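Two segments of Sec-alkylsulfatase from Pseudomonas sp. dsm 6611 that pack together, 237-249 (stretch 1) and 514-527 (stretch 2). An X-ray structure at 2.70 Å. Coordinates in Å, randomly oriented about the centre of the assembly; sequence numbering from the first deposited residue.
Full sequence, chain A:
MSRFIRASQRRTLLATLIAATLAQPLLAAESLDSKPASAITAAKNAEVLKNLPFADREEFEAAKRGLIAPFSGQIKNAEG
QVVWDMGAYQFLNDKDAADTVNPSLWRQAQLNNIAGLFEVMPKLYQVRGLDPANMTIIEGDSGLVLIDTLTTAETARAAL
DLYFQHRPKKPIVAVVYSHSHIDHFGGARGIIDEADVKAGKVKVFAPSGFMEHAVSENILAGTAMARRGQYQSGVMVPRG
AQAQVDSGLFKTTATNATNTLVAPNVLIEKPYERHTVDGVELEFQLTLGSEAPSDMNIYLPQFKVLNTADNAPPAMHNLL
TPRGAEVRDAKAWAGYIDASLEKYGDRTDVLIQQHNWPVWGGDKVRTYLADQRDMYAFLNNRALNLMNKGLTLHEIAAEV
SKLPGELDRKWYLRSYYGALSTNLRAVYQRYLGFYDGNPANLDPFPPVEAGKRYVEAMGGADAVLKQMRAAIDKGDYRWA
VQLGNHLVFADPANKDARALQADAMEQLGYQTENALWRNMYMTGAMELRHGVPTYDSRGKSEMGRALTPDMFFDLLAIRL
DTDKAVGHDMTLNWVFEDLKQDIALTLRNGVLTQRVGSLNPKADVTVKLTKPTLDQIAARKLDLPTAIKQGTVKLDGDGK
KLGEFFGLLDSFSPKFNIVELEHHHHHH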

ATOM      1  N   VAL A 237     -22.977  18.623   5.151  1.00 40.00           N
ATOM      2  CA  VAL A 237     -24.232  17.976   5.536  1.00 37.45           C
ATOM      3  C   VAL A 237     -24.757  18.581   6.862  1.00 39.94           C
ATOM      4  O   VAL A 237     -23.998  18.712   7.820  1.00 39.13           O
ATOM      5  CB  VAL A 237     -24.070  16.427   5.606  1.00 39.33           C
ATOM      6  CG1 VAL A 237     -25.374  15.739   5.984  1.00 38.47           C
ATOM      7  CG2 VAL A 237     -23.528  15.863   4.284  1.00 38.80           C
ATOM      8  N   PRO A 238     -26.058  18.943   6.944  1.00 36.68           N
ATOM      9  CA  PRO A 238     -26.599  19.500   8.196  1.00 35.41           C
ATOM     10  C   PRO A 238     -26.569  18.489   9.340  1.00 41.90           C
ATOM     11  O   PRO A 238     -26.369  17.311   9.094  1.00 43.50           O
ATOM     12  CB  PRO A 238     -28.061  19.827   7.830  1.00 35.66           C
ATOM     13  CG  PRO A 238     -28.118  19.847   6.400  1.00 40.47           C
ATOM     14  CD  PRO A 238     -27.107  18.892   5.904  1.00 37.25           C
ATOM     15  N   ARG A 239     -26.805  18.940  10.580  1.00 38.07           N
ATOM     16  CA  ARG A 239     -26.844  18.059  11.737  1.00 36.93           C
ATOM     17  C   ARG A 239     -28.306  17.712  11.975  1.00 48.67           C
ATOM     18  O   ARG A 239     -29.195  18.532  11.688  1.00 50.40           O
ATOM     19  CB  ARG A 239     -26.198  18.692  12.985  1.00 28.64           C
ATOM     20  CG  ARG A 239     -24.895  19.500  12.762  1.00 28.71           C
ATOM     21  CD  ARG A 239     -23.913  18.876  11.776  1.00 35.96           C
ATOM     22  NE  ARG A 239     -22.755  19.723  11.489  1.00 32.71           N
ATOM     23  CZ  ARG A 239     -21.858  19.483  10.534  1.00 50.90           C
ATOM     24  NH1 ARG A 239     -22.007  18.443   9.716  1.00 23.63           N
ATOM     25  NH2 ARG A 239     -20.822  20.296  10.369  1.00 63.70           N
ATOM     26  N   GLY A 240     -28.551  16.493  12.452  1.00 46.64           N
ATOM     27  CA  GLY A 240     -29.897  15.994  12.699  1.00 46.29           C
ATOM     28  C   GLY A 240     -30.006  14.517  12.394  1.00 49.18           C
ATOM     29  O   GLY A 240     -29.197  13.986  11.623  1.00 47.30           O
ATOM     30  N   ALA A 241     -31.036  13.853  12.991  1.00 45.90           N
ATOM     31  CA  ALA A 241     -31.330  12.415  12.888  1.00 44.98           C
ATOM     32  C   ALA A 241     -31.488  11.908  11.465  1.00 49.47           C
ATOM     33  O   ALA A 241     -31.288  10.710  11.233  1.00 49.43           O
ATOM     34  CB  ALA A 241     -32.545  12.065  13.723  1.00 45.66           C
ATOM     35  N   GLN A 242     -31.808  12.815  10.507  1.00 46.20           N
ATOM     36  CA  GLN A 242     -31.957  12.497   9.081  1.00 45.59           C
ATOM     37  C   GLN A 242     -30.685  12.829   8.276  1.00 46.76           C
ATOM     38  O   GLN A 242     -30.617  12.506   7.087  1.00 47.28           O
ATOM     39  CB  GLN A 242     -33.184  13.215   8.495  1.00 46.92           C
ATOM     40  CG  GLN A 242     -34.506  12.511   8.789  1.00 63.24           C
ATOM     41  CD  GLN A 242     -35.492  12.681   7.661  1.00 69.04           C
ATOM     42  OE1 GLN A 242     -36.531  13.453   7.895  1.00 67.85           O
ATOM     43  NE2 GLN A 242     -35.329  12.127   6.572  1.00 43.01           N
ATOM     44  N   ALA A 243     -29.683  13.471   8.927  1.00 39.68           N
ATOM     45  CA  ALA A 243     -28.421  13.879   8.302  1.00 37.84           C
ATOM     46  C   ALA A 243     -27.128  13.525   9.155  1.00 42.07           C
ATOM     47  O   ALA A 243     -26.994  12.369   9.576  1.00 42.27           O
ATOM     48  CB  ALA A 243     -28.483  15.352   7.943  1.00 37.17           C
ATOM     49  N   GLN A 244     -26.196  14.497   9.398  1.00 35.15           N
ATOM     50  CA  GLN A 244     -24.964  14.282  10.149  1.00 34.42           C
ATOM     51  C   GLN A 244     -25.217  14.111  11.636  1.00 38.96           C
ATOM     52  O   GLN A 244     -25.851  14.963  12.246  1.00 40.42           O
ATOM     53  CB  GLN A 244     -23.976  15.422   9.907  1.00 35.84           C
ATOM     54  CG  GLN A 244     -22.507  14.980   9.858  1.00 29.87           C
ATOM     55  CD  GLN A 244     -21.840  15.058  11.202  1.00 33.53           C
ATOM     56  OE1 GLN A 244     -22.245  15.810  12.100  1.00 25.04           O
ATOM     57  NE2 GLN A 244     -20.797  14.295  11.365  1.00 20.49           N
ATOM     58  N   VAL A 245     -24.730  13.010  12.231  1.00 33.29           N
ATOM     59  CA  VAL A 245     -24.946  12.769  13.655  1.00 32.75           C
ATOM     60  C   VAL A 245     -23.668  12.651  14.496  1.00 36.59           C
ATOM     61  O   VAL A 245     -23.683  13.025  15.672  1.00 36.37           O
ATOM     62  CB  VAL A 245     -25.946  11.619  13.968  1.00 37.54           C
ATOM     63  CG1 VAL A 245     -27.324  11.912  13.403  1.00 37.97           C
ATOM     64  CG2 VAL A 245     -25.438  10.260  13.497  1.00 36.76           C
ATOM     65  N   ASP A 246     -22.583  12.092  13.914  1.00 32.67           N
ATOM     66  CA  ASP A 246     -21.324  11.831  14.607  1.00 30.73           C
ATOM     67  C   ASP A 246     -20.220  11.478  13.608  1.00 30.85           C
ATOM     68  O   ASP A 246     -20.497  11.202  12.437  1.00 28.46           O
ATOM     69  CB  ASP A 246     -21.525  10.643  15.593  1.00 32.17           C
ATOM     70  CG  ASP A 246     -20.477  10.536  16.677  1.00 38.61           C
ATOM     71  OD1 ASP A 246     -20.368  11.475  17.487  1.00 36.10           O
ATOM     72  OD2 ASP A 246     -19.799   9.482  16.747  1.00 47.52           O
ATOM     73  N   SER A 247     -18.965  11.459  14.092  1.00 28.37           N
ATOM     74  CA  SER A 247     -17.823  11.074  13.271  1.00 29.65           C
ATOM     75  C   SER A 247     -16.960   9.964  13.915  1.00 34.69           C
ATOM     76  O   SER A 247     -15.780   9.810  13.577  1.00 35.90           O
ATOM     77  CB  SER A 247     -17.017  12.284  12.808  1.00 33.93           C
ATOM     78  OG  SER A 247     -17.719  12.995  11.800  1.00 41.87           O
ATOM     79  N   GLY A 248     -17.595   9.152  14.766  1.00 28.82           N
ATOM     80  CA  GLY A 248     -16.986   7.987  15.387  1.00 27.56           C
ATOM     81  C   GLY A 248     -16.093   8.327  16.540  1.00 31.74           C
ATOM     82  O   GLY A 248     -16.438   8.028  17.679  1.00 31.74           O
ATOM     83  N   LEU A 249     -14.953   8.966  16.254  1.00 30.03           N
ATOM     84  CA  LEU A 249     -13.990   9.355  17.282  1.00 30.42           C
ATOM     85  C   LEU A 249     -14.173  10.782  17.765  1.00 33.13           C
ATOM     86  O   LEU A 249     -13.390  11.259  18.598  1.00 33.66           O
ATOM     87  CB  LEU A 249     -12.548   9.128  16.794  1.00 30.88           C
ATOM     88  CG  LEU A 249     -12.186   7.731  16.355  1.00 36.45           C
ATOM     89  CD1 LEU A 249     -10.808   7.725  15.732  1.00 36.90           C
ATOM     90  CD2 LEU A 249     -12.268   6.751  17.524  1.00 38.31           C
ATOM     91  N   ASN A 514     -21.301   2.610  10.915  1.00 27.26           N
ATOM     92  CA  ASN A 514     -20.117   3.404  10.656  1.00 27.57           C
ATOM     93  C   ASN A 514     -20.436   4.868  10.440  1.00 33.31           C
ATOM     94  O   ASN A 514     -21.231   5.214   9.567  1.00 34.66           O
ATOM     95  CB  ASN A 514     -19.352   2.819   9.475  1.00 25.52           C
ATOM     96  CG  ASN A 514     -17.975   3.395   9.363  1.00 38.73           C
ATOM     97  OD1 ASN A 514     -17.805   4.536   8.938  1.00 34.71           O
ATOM     98  ND2 ASN A 514     -16.967   2.630   9.769  1.00 25.16           N
ATOM     99  N   ALA A 515     -19.793   5.724  11.232  1.00 29.94           N
ATOM    100  CA  ALA A 515     -19.989   7.167  11.200  1.00 29.98           C
ATOM    101  C   ALA A 515     -19.429   7.791   9.947  1.00 36.26           C
ATOM    102  O   ALA A 515     -20.049   8.696   9.406  1.00 39.30           O
ATOM    103  CB  ALA A 515     -19.368   7.803  12.412  1.00 30.41           C
ATOM    104  N   LEU A 516     -18.278   7.304   9.468  1.00 29.98           N
ATOM    105  CA  LEU A 516     -17.628   7.803   8.260  1.00 27.22           C
ATOM    106  C   LEU A 516     -18.456   7.376   7.057  1.00 33.84           C
ATOM    107  O   LEU A 516     -18.692   8.184   6.172  1.00 33.56           O
ATOM    108  CB  LEU A 516     -16.177   7.280   8.197  1.00 25.85           C
ATOM    109  CG  LEU A 516     -15.080   8.131   8.903  1.00 29.42           C
ATOM    110  CD1 LEU A 516     -15.546   8.783  10.179  1.00 29.43           C
ATOM    111  CD2 LEU A 516     -13.853   7.336   9.199  1.00 31.85           C
ATOM    112  N   TRP A 517     -18.995   6.139   7.059  1.00 32.60           N
ATOM    113  CA  TRP A 517     -19.852   5.645   5.973  1.00 31.00           C
ATOM    114  C   TRP A 517     -21.122   6.462   5.941  1.00 36.55           C
ATOM    115  O   TRP A 517     -21.596   6.785   4.861  1.00 37.07           O
ATOM    116  CB  TRP A 517     -20.161   4.161   6.152  1.00 29.07           C
ATOM    117  CG  TRP A 517     -19.038   3.220   5.761  1.00 28.83           C
ATOM    118  CD1 TRP A 517     -17.703   3.369   6.023  1.00 31.24           C
ATOM    119  CD2 TRP A 517     -19.188   1.909   5.168  1.00 27.60           C
ATOM    120  NE1 TRP A 517     -17.002   2.288   5.529  1.00 30.21           N
ATOM    121  CE2 TRP A 517     -17.890   1.368   5.019  1.00 31.39           C
ATOM    122  CE3 TRP A 517     -20.290   1.173   4.688  1.00 27.21           C
ATOM    123  CZ2 TRP A 517     -17.662   0.140   4.377  1.00 29.89           C
ATOM    124  CZ3 TRP A 517     -20.065  -0.043   4.089  1.00 27.61           C
ATOM    125  CH2 TRP A 517     -18.762  -0.547   3.928  1.00 28.29           C
ATOM    126  N   ARG A 518     -21.650   6.841   7.116  1.00 34.15           N
ATOM    127  CA  ARG A 518     -22.848   7.680   7.205  1.00 33.96           C
ATOM    128  C   ARG A 518     -22.576   9.082   6.641  1.00 41.34           C
ATOM    129  O   ARG A 518     -23.408   9.588   5.883  1.00 44.40           O
ATOM    130  CB  ARG A 518     -23.456   7.735   8.624  1.00 27.24           C
ATOM    131  CG  ARG A 518     -24.809   8.435   8.602  1.00 32.48           C
ATOM    132  CD  ARG A 518     -25.307   8.863   9.959  1.00 30.34           C
ATOM    133  NE  ARG A 518     -26.546   9.639   9.865  1.00 22.53           N
ATOM    134  CZ  ARG A 518     -27.766   9.109   9.940  1.00 48.29           C
ATOM    135  NH1 ARG A 518     -27.924   7.794  10.044  1.00 44.48           N
ATOM    136  NH2 ARG A 518     -28.837   9.888   9.895  1.00 40.35           N
ATOM    137  N   ASN A 519     -21.416   9.695   6.984  1.00 35.20           N
ATOM    138  CA  ASN A 519     -21.016  11.002   6.458  1.00 33.55           C
ATOM    139  C   ASN A 519     -20.845  10.941   4.927  1.00 38.27           C
ATOM    140  O   ASN A 519     -21.261  11.866   4.240  1.00 40.36           O
ATOM    141  CB  ASN A 519     -19.731  11.478   7.109  1.00 24.95           C
ATOM    142  CG  ASN A 519     -19.820  11.874   8.573  1.00 37.55           C
ATOM    143  OD1 ASN A 519     -20.850  12.336   9.063  1.00 28.02           O
ATOM    144  ND2 ASN A 519     -18.703  11.775   9.301  1.00 29.34           N
ATOM    145  N   MET A 520     -20.275   9.850   4.397  1.00 33.47           N
ATOM    146  CA  MET A 520     -20.033   9.659   2.954  1.00 32.89           C
ATOM    147  C   MET A 520     -21.331   9.516   2.153  1.00 40.38           C
ATOM    148  O   MET A 520     -21.565  10.318   1.251  1.00 41.70           O
ATOM    149  CB  MET A 520     -19.072   8.497   2.659  1.00 33.82           C
ATOM    150  CG  MET A 520     -17.679   8.669   3.236  1.00 36.24           C
ATOM    151  SD  MET A 520     -16.559   7.291   2.776  1.00 40.21           S
ATOM    152  CE  MET A 520     -16.585   6.386   4.204  1.00 36.78           C
ATOM    153  N   TYR A 521     -22.178   8.517   2.477  1.00 37.39           N
ATOM    154  CA  TYR A 521     -23.454   8.286   1.793  1.00 35.43           C
ATOM    155  C   TYR A 521     -24.276   9.543   1.821  1.00 40.86           C
ATOM    156  O   TYR A 521     -24.776   9.943   0.769  1.00 43.45           O
ATOM    157  CB  TYR A 521     -24.237   7.127   2.411  1.00 35.24           C
ATOM    158  CG  TYR A 521     -23.620   5.755   2.225  1.00 37.44           C
ATOM    159  CD1 TYR A 521     -23.231   5.308   0.967  1.00 39.59           C
ATOM    160  CD2 TYR A 521     -23.581   4.841   3.274  1.00 37.87           C
ATOM    161  CE1 TYR A 521     -22.715   4.019   0.783  1.00 40.94           C
ATOM    162  CE2 TYR A 521     -23.082   3.550   3.099  1.00 38.03           C
ATOM    163  CZ  TYR A 521     -22.647   3.140   1.853  1.00 42.70           C
ATOM    164  OH  TYR A 521     -22.146   1.864   1.689  1.00 41.40           O
ATOM    165  N   MET A 522     -24.357  10.208   2.992  1.00 36.14           N
ATOM    166  CA  MET A 522     -25.075  11.480   3.163  1.00 36.82           C
ATOM    167  C   MET A 522     -24.533  12.627   2.259  1.00 43.09           C
ATOM    168  O   MET A 522     -25.330  13.346   1.648  1.00 42.94           O
ATOM    169  CB  MET A 522     -25.118  11.891   4.644  1.00 39.01           C
ATOM    170  CG  MET A 522     -26.493  11.719   5.337  1.00 42.45           C
ATOM    171  SD  MET A 522     -27.458  10.215   4.956  1.00 46.85           S
ATOM    172  CE  MET A 522     -28.338  10.022   6.458  1.00 42.91           C
ATOM    173  N   THR A 523     -23.185  12.767   2.144  1.00 40.57           N
ATOM    174  CA  THR A 523     -22.556  13.771   1.292  1.00 40.23           C
ATOM    175  C   THR A 523     -22.873  13.420  -0.140  1.00 43.46           C
ATOM    176  O   THR A 523     -23.161  14.312  -0.931  1.00 43.42           O
ATOM    177  CB  THR A 523     -21.056  13.909   1.592  1.00 48.20           C
ATOM    178  OG1 THR A 523     -20.875  14.185   2.997  1.00 44.30           O
ATOM    179  CG2 THR A 523     -20.400  15.020   0.761  1.00 45.61           C
ATOM    180  N   GLY A 524     -22.875  12.116  -0.422  1.00 39.90           N
ATOM    181  CA  GLY A 524     -23.213  11.522  -1.711  1.00 39.78           C
ATOM    182  C   GLY A 524     -24.637  11.834  -2.137  1.00 44.40           C
ATOM    183  O   GLY A 524     -24.855  12.338  -3.240  1.00 44.37           O
ATOM    184  N   ALA A 525     -25.608  11.559  -1.254  1.00 41.38           N
ATOM    185  CA  ALA A 525     -27.027  11.806  -1.492  1.00 42.27           C
ATOM    186  C   ALA A 525     -27.317  13.307  -1.744  1.00 51.35           C
ATOM    187  O   ALA A 525     -28.036  13.626  -2.683  1.00 53.55           O
ATOM    188  CB  ALA A 525     -27.852  11.282  -0.335  1.00 42.61           C
ATOM    189  N   MET A 526     -26.703  14.214  -0.960  1.00 47.94           N
ATOM    190  CA  MET A 526     -26.809  15.661  -1.106  1.00 47.16           C
ATOM    191  C   MET A 526     -26.318  16.119  -2.495  1.00 49.71           C
ATOM    192  O   MET A 526     -27.086  16.732  -3.220  1.00 50.75           O
ATOM    193  CB  MET A 526     -26.011  16.346   0.006  1.00 49.70           C
ATOM    194  CG  MET A 526     -25.953  17.865  -0.085  1.00 53.81           C
ATOM    195  SD  MET A 526     -25.107  18.607   1.367  1.00 58.34           S
ATOM    196  CE  MET A 526     -26.423  18.548   2.510  1.00 55.19           C
ATOM    197  N   GLU A 527     -25.073  15.802  -2.874  1.00 44.30           N
ATOM    198  CA  GLU A 527     -24.508  16.220  -4.167  1.00 43.54           C
ATOM    199  C   GLU A 527     -25.223  15.626  -5.380  1.00 50.96           C
ATOM    200  O   GLU A 527     -25.233  16.253  -6.444  1.00 52.46           O
ATOM    201  CB  GLU A 527     -23.007  15.940  -4.264  1.00 43.81           C
ATOM    202  CG  GLU A 527     -22.092  16.733  -3.339  1.00 39.95           C
ATOM    203  CD  GLU A 527     -20.605  16.543  -3.616  1.00 56.47           C
ATOM    204  OE1 GLU A 527     -20.245  15.729  -4.501  1.00 66.66           O
ATOM    205  OE2 GLU A 527     -19.793  17.244  -2.973  1.00 37.57           O
TER

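Stretch 2 is a helix from Ala-515 onward, and stretch 1 is an irregular strip of loop laid along one side of it. The two run in opposite senses: Val-237 lies beside Thr-523, Gln-244 beside Asn-519, and Ser-247 beside Ala-515. Together they bury 607 Å². Asn-514 caps the helix, its OD1 accepting from Trp-517 N at 2.7 Å and, weakly, from Leu-516 N at 2.9 Å.

At one end, Val-237 is the bump. Its CA-to-CB bond points toward the helix, and its methyls settle among Met-522, Thr-523 and Met-526. CG2 of Val-237 lies 3.4 Å from OG1 of Thr-523, and CG1 of Val-237 is 4.1 Å from CB of Met-522. The Met-526 side chain runs out extended to SD, then turns at chi3 (m), and its CE lies 3.5 Å from CD of Pro-238, an apolar contact.

In the middle the helix supplies the bump. A type I turn from Gly-240 to Ala-243 curls the loop and leaves carbonyls within reach of Arg-518. The side chain of Arg-518 extends toward them. Arg-518 NE donates to Ala-243 O at 2.8 Å, and Arg-518 NH2 donates to the same oxygen at 3.1 Å. Ala-241 O also lies near the guanidinium plane, 2.9 Å from Arg-518 NH2. CG2 of Val-245 packs against CD of Arg-518 at 3.8 Å. Nearby, CE of Met-522 reaches 3.4 Å from Gln-242 O.

Asn-519 uses both ends of its amide. Asn-519 OD1 accepts from Gln-244 NE2 at 3.0 Å, while Asn-519 ND2 donates to Ser-247 OG at 2.9 Å.

At the other end the fit is close. The methyl of Ala-515 sits against the backbone, with CB 3.2 Å from Gly-248 N. Gly-248 has positive phi, which favours glycine. Gly-248 N also donates to Asp-246 OD2 at 3.0 Å. CD1 of Leu-516 adds a contact with Ser-247 O at 3.6 Å.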